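Long-range contacts in 361aa long hypothetical D-aminopeptidase (Pyrococcus horikoshii, PDB 2DRH), which is of unknown function but may act as an aminopeptidase of the S58 peptidase family: residues G60-E65 / E93-L98; G110-I115 / G127-L132. One frame throughout, in Å; residues are numbered along the deposited sequence.

In the fold
Strand 96-100, helix 104-118 and strand 132-136 form a beta-alpha-beta crossover whose two strands lie side by side and parallel, and both contacts, their centres about 9 Å apart, lie at its connections. Interaction 1 seats the 60-65 loop against the entry to the first strand; interaction 2 seats the helix on the loop leading into the second. All touching residues are buried in each. Interaction 1 mixes an aliphatic wedge with a buried carboxylate, whereas interaction 2 is wholly aliphatic and faces a second subunit. They are joined by two probable hydrogen bonds, Tyr63 OH to Ser128 O (2.7 Å) and Glu93 OE2 to Asn130 N (2.8 Å), and by Thr94 CG2 packing on Ile115 CD1.

Interaction 1: residues G60-E65 / E93-L98; sequences GNIYKE and ETPIIL
Ile62 and Tyr63 form the tight half of this loop-to-loop contact, where the turn before strand 65-73 meets the lead-in to strand 96-100. Ile62 drives its two branches into the 93-95 backbone: CG2, anti to the backbone N, rests 3.4 Å from Thr94 N, and CD1 reaches Pro95 CD at 3.8 Å. Its carbonyl takes a CA-H...O contact from Glu93, 3.4 Å between Ile62 O and Glu93 CA. Tyr63 runs alongside Glu93, both pointing the same way; the carboxylate stands 75° to the ring and brings OE2 to the ring edge, 3.5 Å from Tyr63 CE1. Beyond CG the Glu93 chain is extended, which lays the carboxylate alongside the ring in a buried position.

The looser side turns away from 93-95. There Asn61, Lys64 and Glu65 are partly exposed, and an Asx motif shapes the turn: Lys64 N donates to Asn61 OD1 (2.9 Å, 165° at the hydrogen), approaching from above the carbonyl plane. Lys64 NZ in turn pairs with Asp121.

No hydrogen bond joins the segments directly. The buried Glu93 carboxylate is satisfied instead by a salt bridge from OE1 to Lys66 and by Asn130 N at OE2, an environment likely to favour its ionised form.

Interaction 2: residues G110-I115 / G127-L132; sequences GLLDYI and GSVNPL
No aromatic face takes part here; the one ring in the contact is the pyrrolidine of Pro131, met at its CB corner by Leu111, while the ring of Tyr114 lies on the helix flank turned to Ile158. The setting is a beta-alpha-beta crossover, in which helix 104-118 packs on the loop that returns the chain to strand 132-136. Three helix residues do the work. Leu111 and Ile115, one turn apart and linked by the backbone bond from Ile115 N to Leu111 O (2.9 Å), both aim their CB at the loop, and Leu112 bends its end in beside them.

Val129 splits its two methyls between Leu112 and Ile115. Its CG1, in the crowded position between the backbone N and the carbonyl carbon, slides past Leu112 CD2 at 3.5 Å, running the opposite way. CG2, anti to the backbone N, meets Ile115 tip to tip, 4.0 Å from Ile115 CD1.

Leu112 packs on Arg147 and Val129 on Leu102 of the second subunit, so this face of the crossover adjoins the subunit interface; Asp113 OD1 forms salt bridges both to that Arg147 and to Arg151 of its own chain. Leu111 also packs on Ile97 of strand 96-100 and Ile158 of helix 151-160. With CG anti to its backbone N, Leu111 crosses Pro131 obliquely, and its CD2 presses to 3.4 Å from Pro131 CB, closer than ordinary van der Waals contact.

Interaction 1: residues G60-E65 / E93-L98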
loop_
_atom_site.group_PDB
_atom_site.type_symbol
_atom_site.label_atom_id
_atom_site.label_comp_id
_atom_site.label_asym_id
_atom_site.label_seq_id
_atom_site.Cartn_x
_atom_site.Cartn_y
_atom_site.Cartn_z
ATOM N N GLY A 60 23.097 20.755 -7.762
ATOM C CA GLY A 60 22.634 21.282 -9.032
ATOM C C GLY A 60 21.130 21.494 -9.061
ATOM O O GLY A 60 20.513 21.762 -8.024
ATOM N N ASN A 61 20.542 21.377 -10.250
ATOM C CA ASN A 61 19.104 21.547 -10.424
ATOM C C ASN A 61 18.410 20.215 -10.120
ATOM O O ASN A 61 18.482 19.272 -10.905
ATOM C CB ASN A 61 18.786 21.982 -11.863
ATOM C CG ASN A 61 17.325 22.377 -12.046
ATOM O OD1 ASN A 61 16.412 21.641 -11.656
ATOM N ND2 ASN A 61 17.099 23.538 -12.645
ATOM N N ILE A 62 17.731 20.153 -8.978
ATOM C CA ILE A 62 17.046 18.935 -8.547
ATOM C C ILE A 62 15.894 18.505 -9.456
ATOM O O ILE A 62 15.626 17.317 -9.601
ATOM C CB ILE A 62 16.546 19.097 -7.098
ATOM C CG1 ILE A 62 17.690 19.628 -6.232
ATOM C CG2 ILE A 62 16.082 17.756 -6.549
ATOM C CD1 ILE A 62 17.276 20.056 -4.851
ATOM N N TYR A 63 15.223 19.465 -10.078
ATOM C CA TYR A 63 14.116 19.149 -10.981
ATOM C C TYR A 63 14.580 18.522 -12.306
ATOM O O TYR A 63 13.994 17.543 -12.791
ATOM C CB TYR A 63 13.324 20.419 -11.286
ATOM C CG TYR A 63 12.131 20.196 -12.182
ATOM C CD1 TYR A 63 10.974 19.576 -11.698
ATOM C CD2 TYR A 63 12.148 20.617 -13.508
ATOM C CE1 TYR A 63 9.861 19.390 -12.519
ATOM C CE2 TYR A 63 11.039 20.436 -14.337
ATOM C CZ TYR A 63 9.897 19.823 -13.832
ATOM O OH TYR A 63 8.792 19.679 -14.640
ATOM N N LYS A 64 15.623 19.099 -12.903
ATOM C CA LYS A 64 16.145 18.589 -14.167
ATOM C C LYS A 64 16.988 17.347 -13.925
ATOM O O LYS A 64 17.093 16.482 -14.793
ATOM C CB LYS A 64 16.961 19.676 -14.881
ATOM C CG LYS A 64 16.117 20.874 -15.287
ATOM C CD LYS A 64 15.038 20.469 -16.283
ATOM C CE LYS A 64 14.037 21.596 -16.520
ATOM N NZ LYS A 64 14.699 22.874 -16.909
ATOM N N GLU A 65 17.594 17.266 -12.746
ATOM C CA GLU A 65 18.389 16.100 -12.387
ATOM C C GLU A 65 17.842 15.551 -11.083
ATOM O O GLU A 65 18.256 15.947 -9.991
ATOM C CB GLU A 65 19.874 16.458 -12.260
ATOM C CG GLU A 65 20.491 16.788 -13.605
ATOM C CD GLU A 65 22.002 16.779 -13.584
ATOM O OE1 GLU A 65 22.589 17.594 -12.839
ATOM O OE2 GLU A 65 22.593 15.953 -14.321
ATOM N N GLU A 93 12.295 15.658 -6.993
ATOM C CA GLU A 93 12.704 16.665 -7.971
ATOM C C GLU A 93 12.708 18.087 -7.450
ATOM O O GLU A 93 12.666 19.045 -8.228
ATOM C CB GLU A 93 11.782 16.590 -9.192
ATOM C CG GLU A 93 10.297 16.626 -8.844
ATOM C CD GLU A 93 9.397 16.543 -10.065
ATOM O OE1 GLU A 93 9.659 15.695 -10.954
ATOM O OE2 GLU A 93 8.417 17.315 -10.128
ATOM N N THR A 94 12.762 18.219 -6.131
ATOM C CA THR A 94 12.756 19.521 -5.508
ATOM C C THR A 94 13.498 19.421 -4.200
ATOM O O THR A 94 13.706 18.323 -3.682
ATOM C CB THR A 94 11.314 19.972 -5.167
ATOM O OG1 THR A 94 10.794 19.134 -4.120
ATOM C CG2 THR A 94 10.399 19.873 -6.401
ATOM N N PRO A 95 13.953 20.562 -3.663
ATOM C CA PRO A 95 14.643 20.442 -2.382
ATOM C C PRO A 95 13.561 20.024 -1.380
ATOM O O PRO A 95 12.369 20.244 -1.621
ATOM C CB PRO A 95 15.185 21.854 -2.133
ATOM C CG PRO A 95 14.314 22.732 -2.949
ATOM C CD PRO A 95 14.064 21.926 -4.203
ATOM N N ILE A 96 13.975 19.413 -0.276
ATOM C CA ILE A 96 13.043 18.939 0.739
ATOM C C ILE A 96 12.858 20.003 1.804
ATOM O O ILE A 96 13.820 20.471 2.394
ATOM C CB ILE A 96 13.563 17.652 1.380
ATOM C CG1 ILE A 96 13.980 16.674 0.278
ATOM C CG2 ILE A 96 12.482 17.042 2.278
ATOM C CD1 ILE A 96 14.652 15.418 0.788
ATOM N N ILE A 97 11.607 20.365 2.049
ATOM C CA ILE A 97 11.282 21.411 3.002
ATOM C C ILE A 97 10.511 20.903 4.204
ATOM O O ILE A 97 9.579 20.100 4.081
ATOM C CB ILE A 97 10.448 22.531 2.314
ATOM C CG1 ILE A 97 11.191 23.054 1.078
ATOM C CG2 ILE A 97 10.181 23.671 3.293
ATOM C CD1 ILE A 97 12.485 23.780 1.406
ATOM N N LEU A 98 10.915 21.387 5.372
ATOM C CA LEU A 98 10.279 21.025 6.622
ATOM C C LEU A 98 9.841 22.321 7.288
ATOM O O LEU A 98 10.543 23.331 7.209
ATOM C CB LEU A 98 11.266 20.281 7.525
ATOM C CG LEU A 98 12.036 19.125 6.868
ATOM C CD1 LEU A 98 12.872 18.403 7.917
ATOM C CD2 LEU A 98 11.072 18.164 6.212
#

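Interaction 2: residues G110-I115 / G127-L132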
loop_
_atom_site.group_PDB
_atom_site.type_symbol
_atom_site.label_atom_id
_atom_site.label_comp_id
_atom_site.label_asym_id
_atom_site.label_seq_id
_atom_site.Cartn_x
_atom_site.Cartn_y
_atom_site.Cartn_z
ATOM N N GLY A 110 6.483 29.222 -1.329
ATOM C CA GLY A 110 7.876 29.630 -1.385
ATOM C C GLY A 110 8.731 28.698 -2.215
ATOM O O GLY A 110 9.556 29.136 -3.017
ATOM N N LEU A 111 8.541 27.399 -2.013
ATOM C CA LEU A 111 9.285 26.397 -2.754
ATOM C C LEU A 111 9.060 26.602 -4.251
ATOM O O LEU A 111 10.007 26.572 -5.050
ATOM C CB LEU A 111 8.828 24.997 -2.332
ATOM C CG LEU A 111 9.477 23.809 -3.037
ATOM C CD1 LEU A 111 11.001 23.941 -2.988
ATOM C CD2 LEU A 111 9.024 22.523 -2.369
ATOM N N LEU A 112 7.806 26.804 -4.639
ATOM C CA LEU A 112 7.504 27.027 -6.046
ATOM C C LEU A 112 8.183 28.308 -6.526
ATOM O O LEU A 112 8.596 28.396 -7.684
ATOM C CB LEU A 112 5.995 27.123 -6.275
ATOM C CG LEU A 112 5.201 25.816 -6.187
ATOM C CD1 LEU A 112 3.730 26.103 -6.431
ATOM C CD2 LEU A 112 5.725 24.822 -7.217
ATOM N N ASP A 113 8.295 29.301 -5.646
ATOM C CA ASP A 113 8.950 30.547 -6.027
ATOM C C ASP A 113 10.361 30.220 -6.511
ATOM O O ASP A 113 10.797 30.684 -7.567
ATOM C CB ASP A 113 9.053 31.512 -4.841
ATOM C CG ASP A 113 7.731 32.179 -4.494
ATOM O OD1 ASP A 113 6.815 32.197 -5.344
ATOM O OD2 ASP A 113 7.626 32.705 -3.366
ATOM N N TYR A 114 11.067 29.419 -5.721
ATOM C CA TYR A 114 12.430 29.020 -6.044
ATOM C C TYR A 114 12.478 28.197 -7.329
ATOM O O TYR A 114 13.212 28.523 -8.260
ATOM C CB TYR A 114 13.028 28.210 -4.883
ATOM C CG TYR A 114 14.425 27.673 -5.153
ATOM C CD1 TYR A 114 15.537 28.522 -5.163
ATOM C CD2 TYR A 114 14.629 26.319 -5.427
ATOM C CE1 TYR A 114 16.817 28.036 -5.442
ATOM C CE2 TYR A 114 15.907 25.822 -5.708
ATOM C CZ TYR A 114 16.994 26.685 -5.712
ATOM O OH TYR A 114 18.249 26.191 -5.985
ATOM N N ILE A 115 11.684 27.132 -7.367
ATOM C CA ILE A 115 11.631 26.226 -8.510
ATOM C C ILE A 115 11.297 26.864 -9.853
ATOM O O ILE A 115 11.958 26.576 -10.859
ATOM C CB ILE A 115 10.630 25.071 -8.245
ATOM C CG1 ILE A 115 11.139 24.211 -7.083
ATOM C CG2 ILE A 115 10.452 24.219 -9.502
ATOM C CD1 ILE A 115 10.122 23.210 -6.563
ATOM N N GLY A 127 6.017 19.561 -18.166
ATOM C CA GLY A 127 5.040 19.378 -17.105
ATOM C C GLY A 127 5.190 20.280 -15.892
ATOM O O GLY A 127 5.968 21.234 -15.907
ATOM N N SER A 128 4.436 19.975 -14.837
ATOM C CA SER A 128 4.477 20.767 -13.612
ATOM C C SER A 128 5.575 20.259 -12.683
ATOM O O SER A 128 6.547 19.661 -13.135
ATOM C CB SER A 128 3.120 20.714 -12.897
ATOM O OG SER A 128 2.845 19.413 -12.409
ATOM N N VAL A 129 5.419 20.493 -11.385
ATOM C CA VAL A 129 6.419 20.055 -10.424
ATOM C C VAL A 129 5.799 19.555 -9.131
ATOM O O VAL A 129 4.754 20.042 -8.696
ATOM C CB VAL A 129 7.418 21.192 -10.113
ATOM C CG1 VAL A 129 6.681 22.396 -9.554
ATOM C CG2 VAL A 129 8.477 20.703 -9.147
ATOM N N ASN A 130 6.467 18.582 -8.516
ATOM C CA ASN A 130 5.999 17.970 -7.282
ATOM C C ASN A 130 6.760 18.442 -6.041
ATOM O O ASN A 130 7.723 17.811 -5.608
ATOM C CB ASN A 130 6.095 16.449 -7.419
ATOM C CG ASN A 130 5.506 15.715 -6.232
ATOM O OD1 ASN A 130 4.392 16.012 -5.785
ATOM N ND2 ASN A 130 6.246 14.744 -5.719
ATOM N N PRO A 131 6.336 19.570 -5.451
ATOM C CA PRO A 131 7.013 20.080 -4.258
ATOM C C PRO A 131 6.900 19.109 -3.092
ATOM O O PRO A 131 5.831 18.549 -2.838
ATOM C CB PRO A 131 6.298 21.404 -3.996
ATOM C CG PRO A 131 4.931 21.171 -4.552
ATOM C CD PRO A 131 5.226 20.458 -5.838
ATOM N N LEU A 132 8.009 18.910 -2.389
ATOM C CA LEU A 132 8.045 17.998 -1.256
ATOM C C LEU A 132 8.181 18.771 0.046
ATOM O O LEU A 132 9.211 19.399 0.309
ATOM C CB LEU A 132 9.208 17.023 -1.418
ATOM C CG LEU A 132 9.432 15.928 -0.375
ATOM C CD1 LEU A 132 8.178 15.065 -0.198
ATOM C CD2 LEU A 132 10.607 15.073 -0.851
#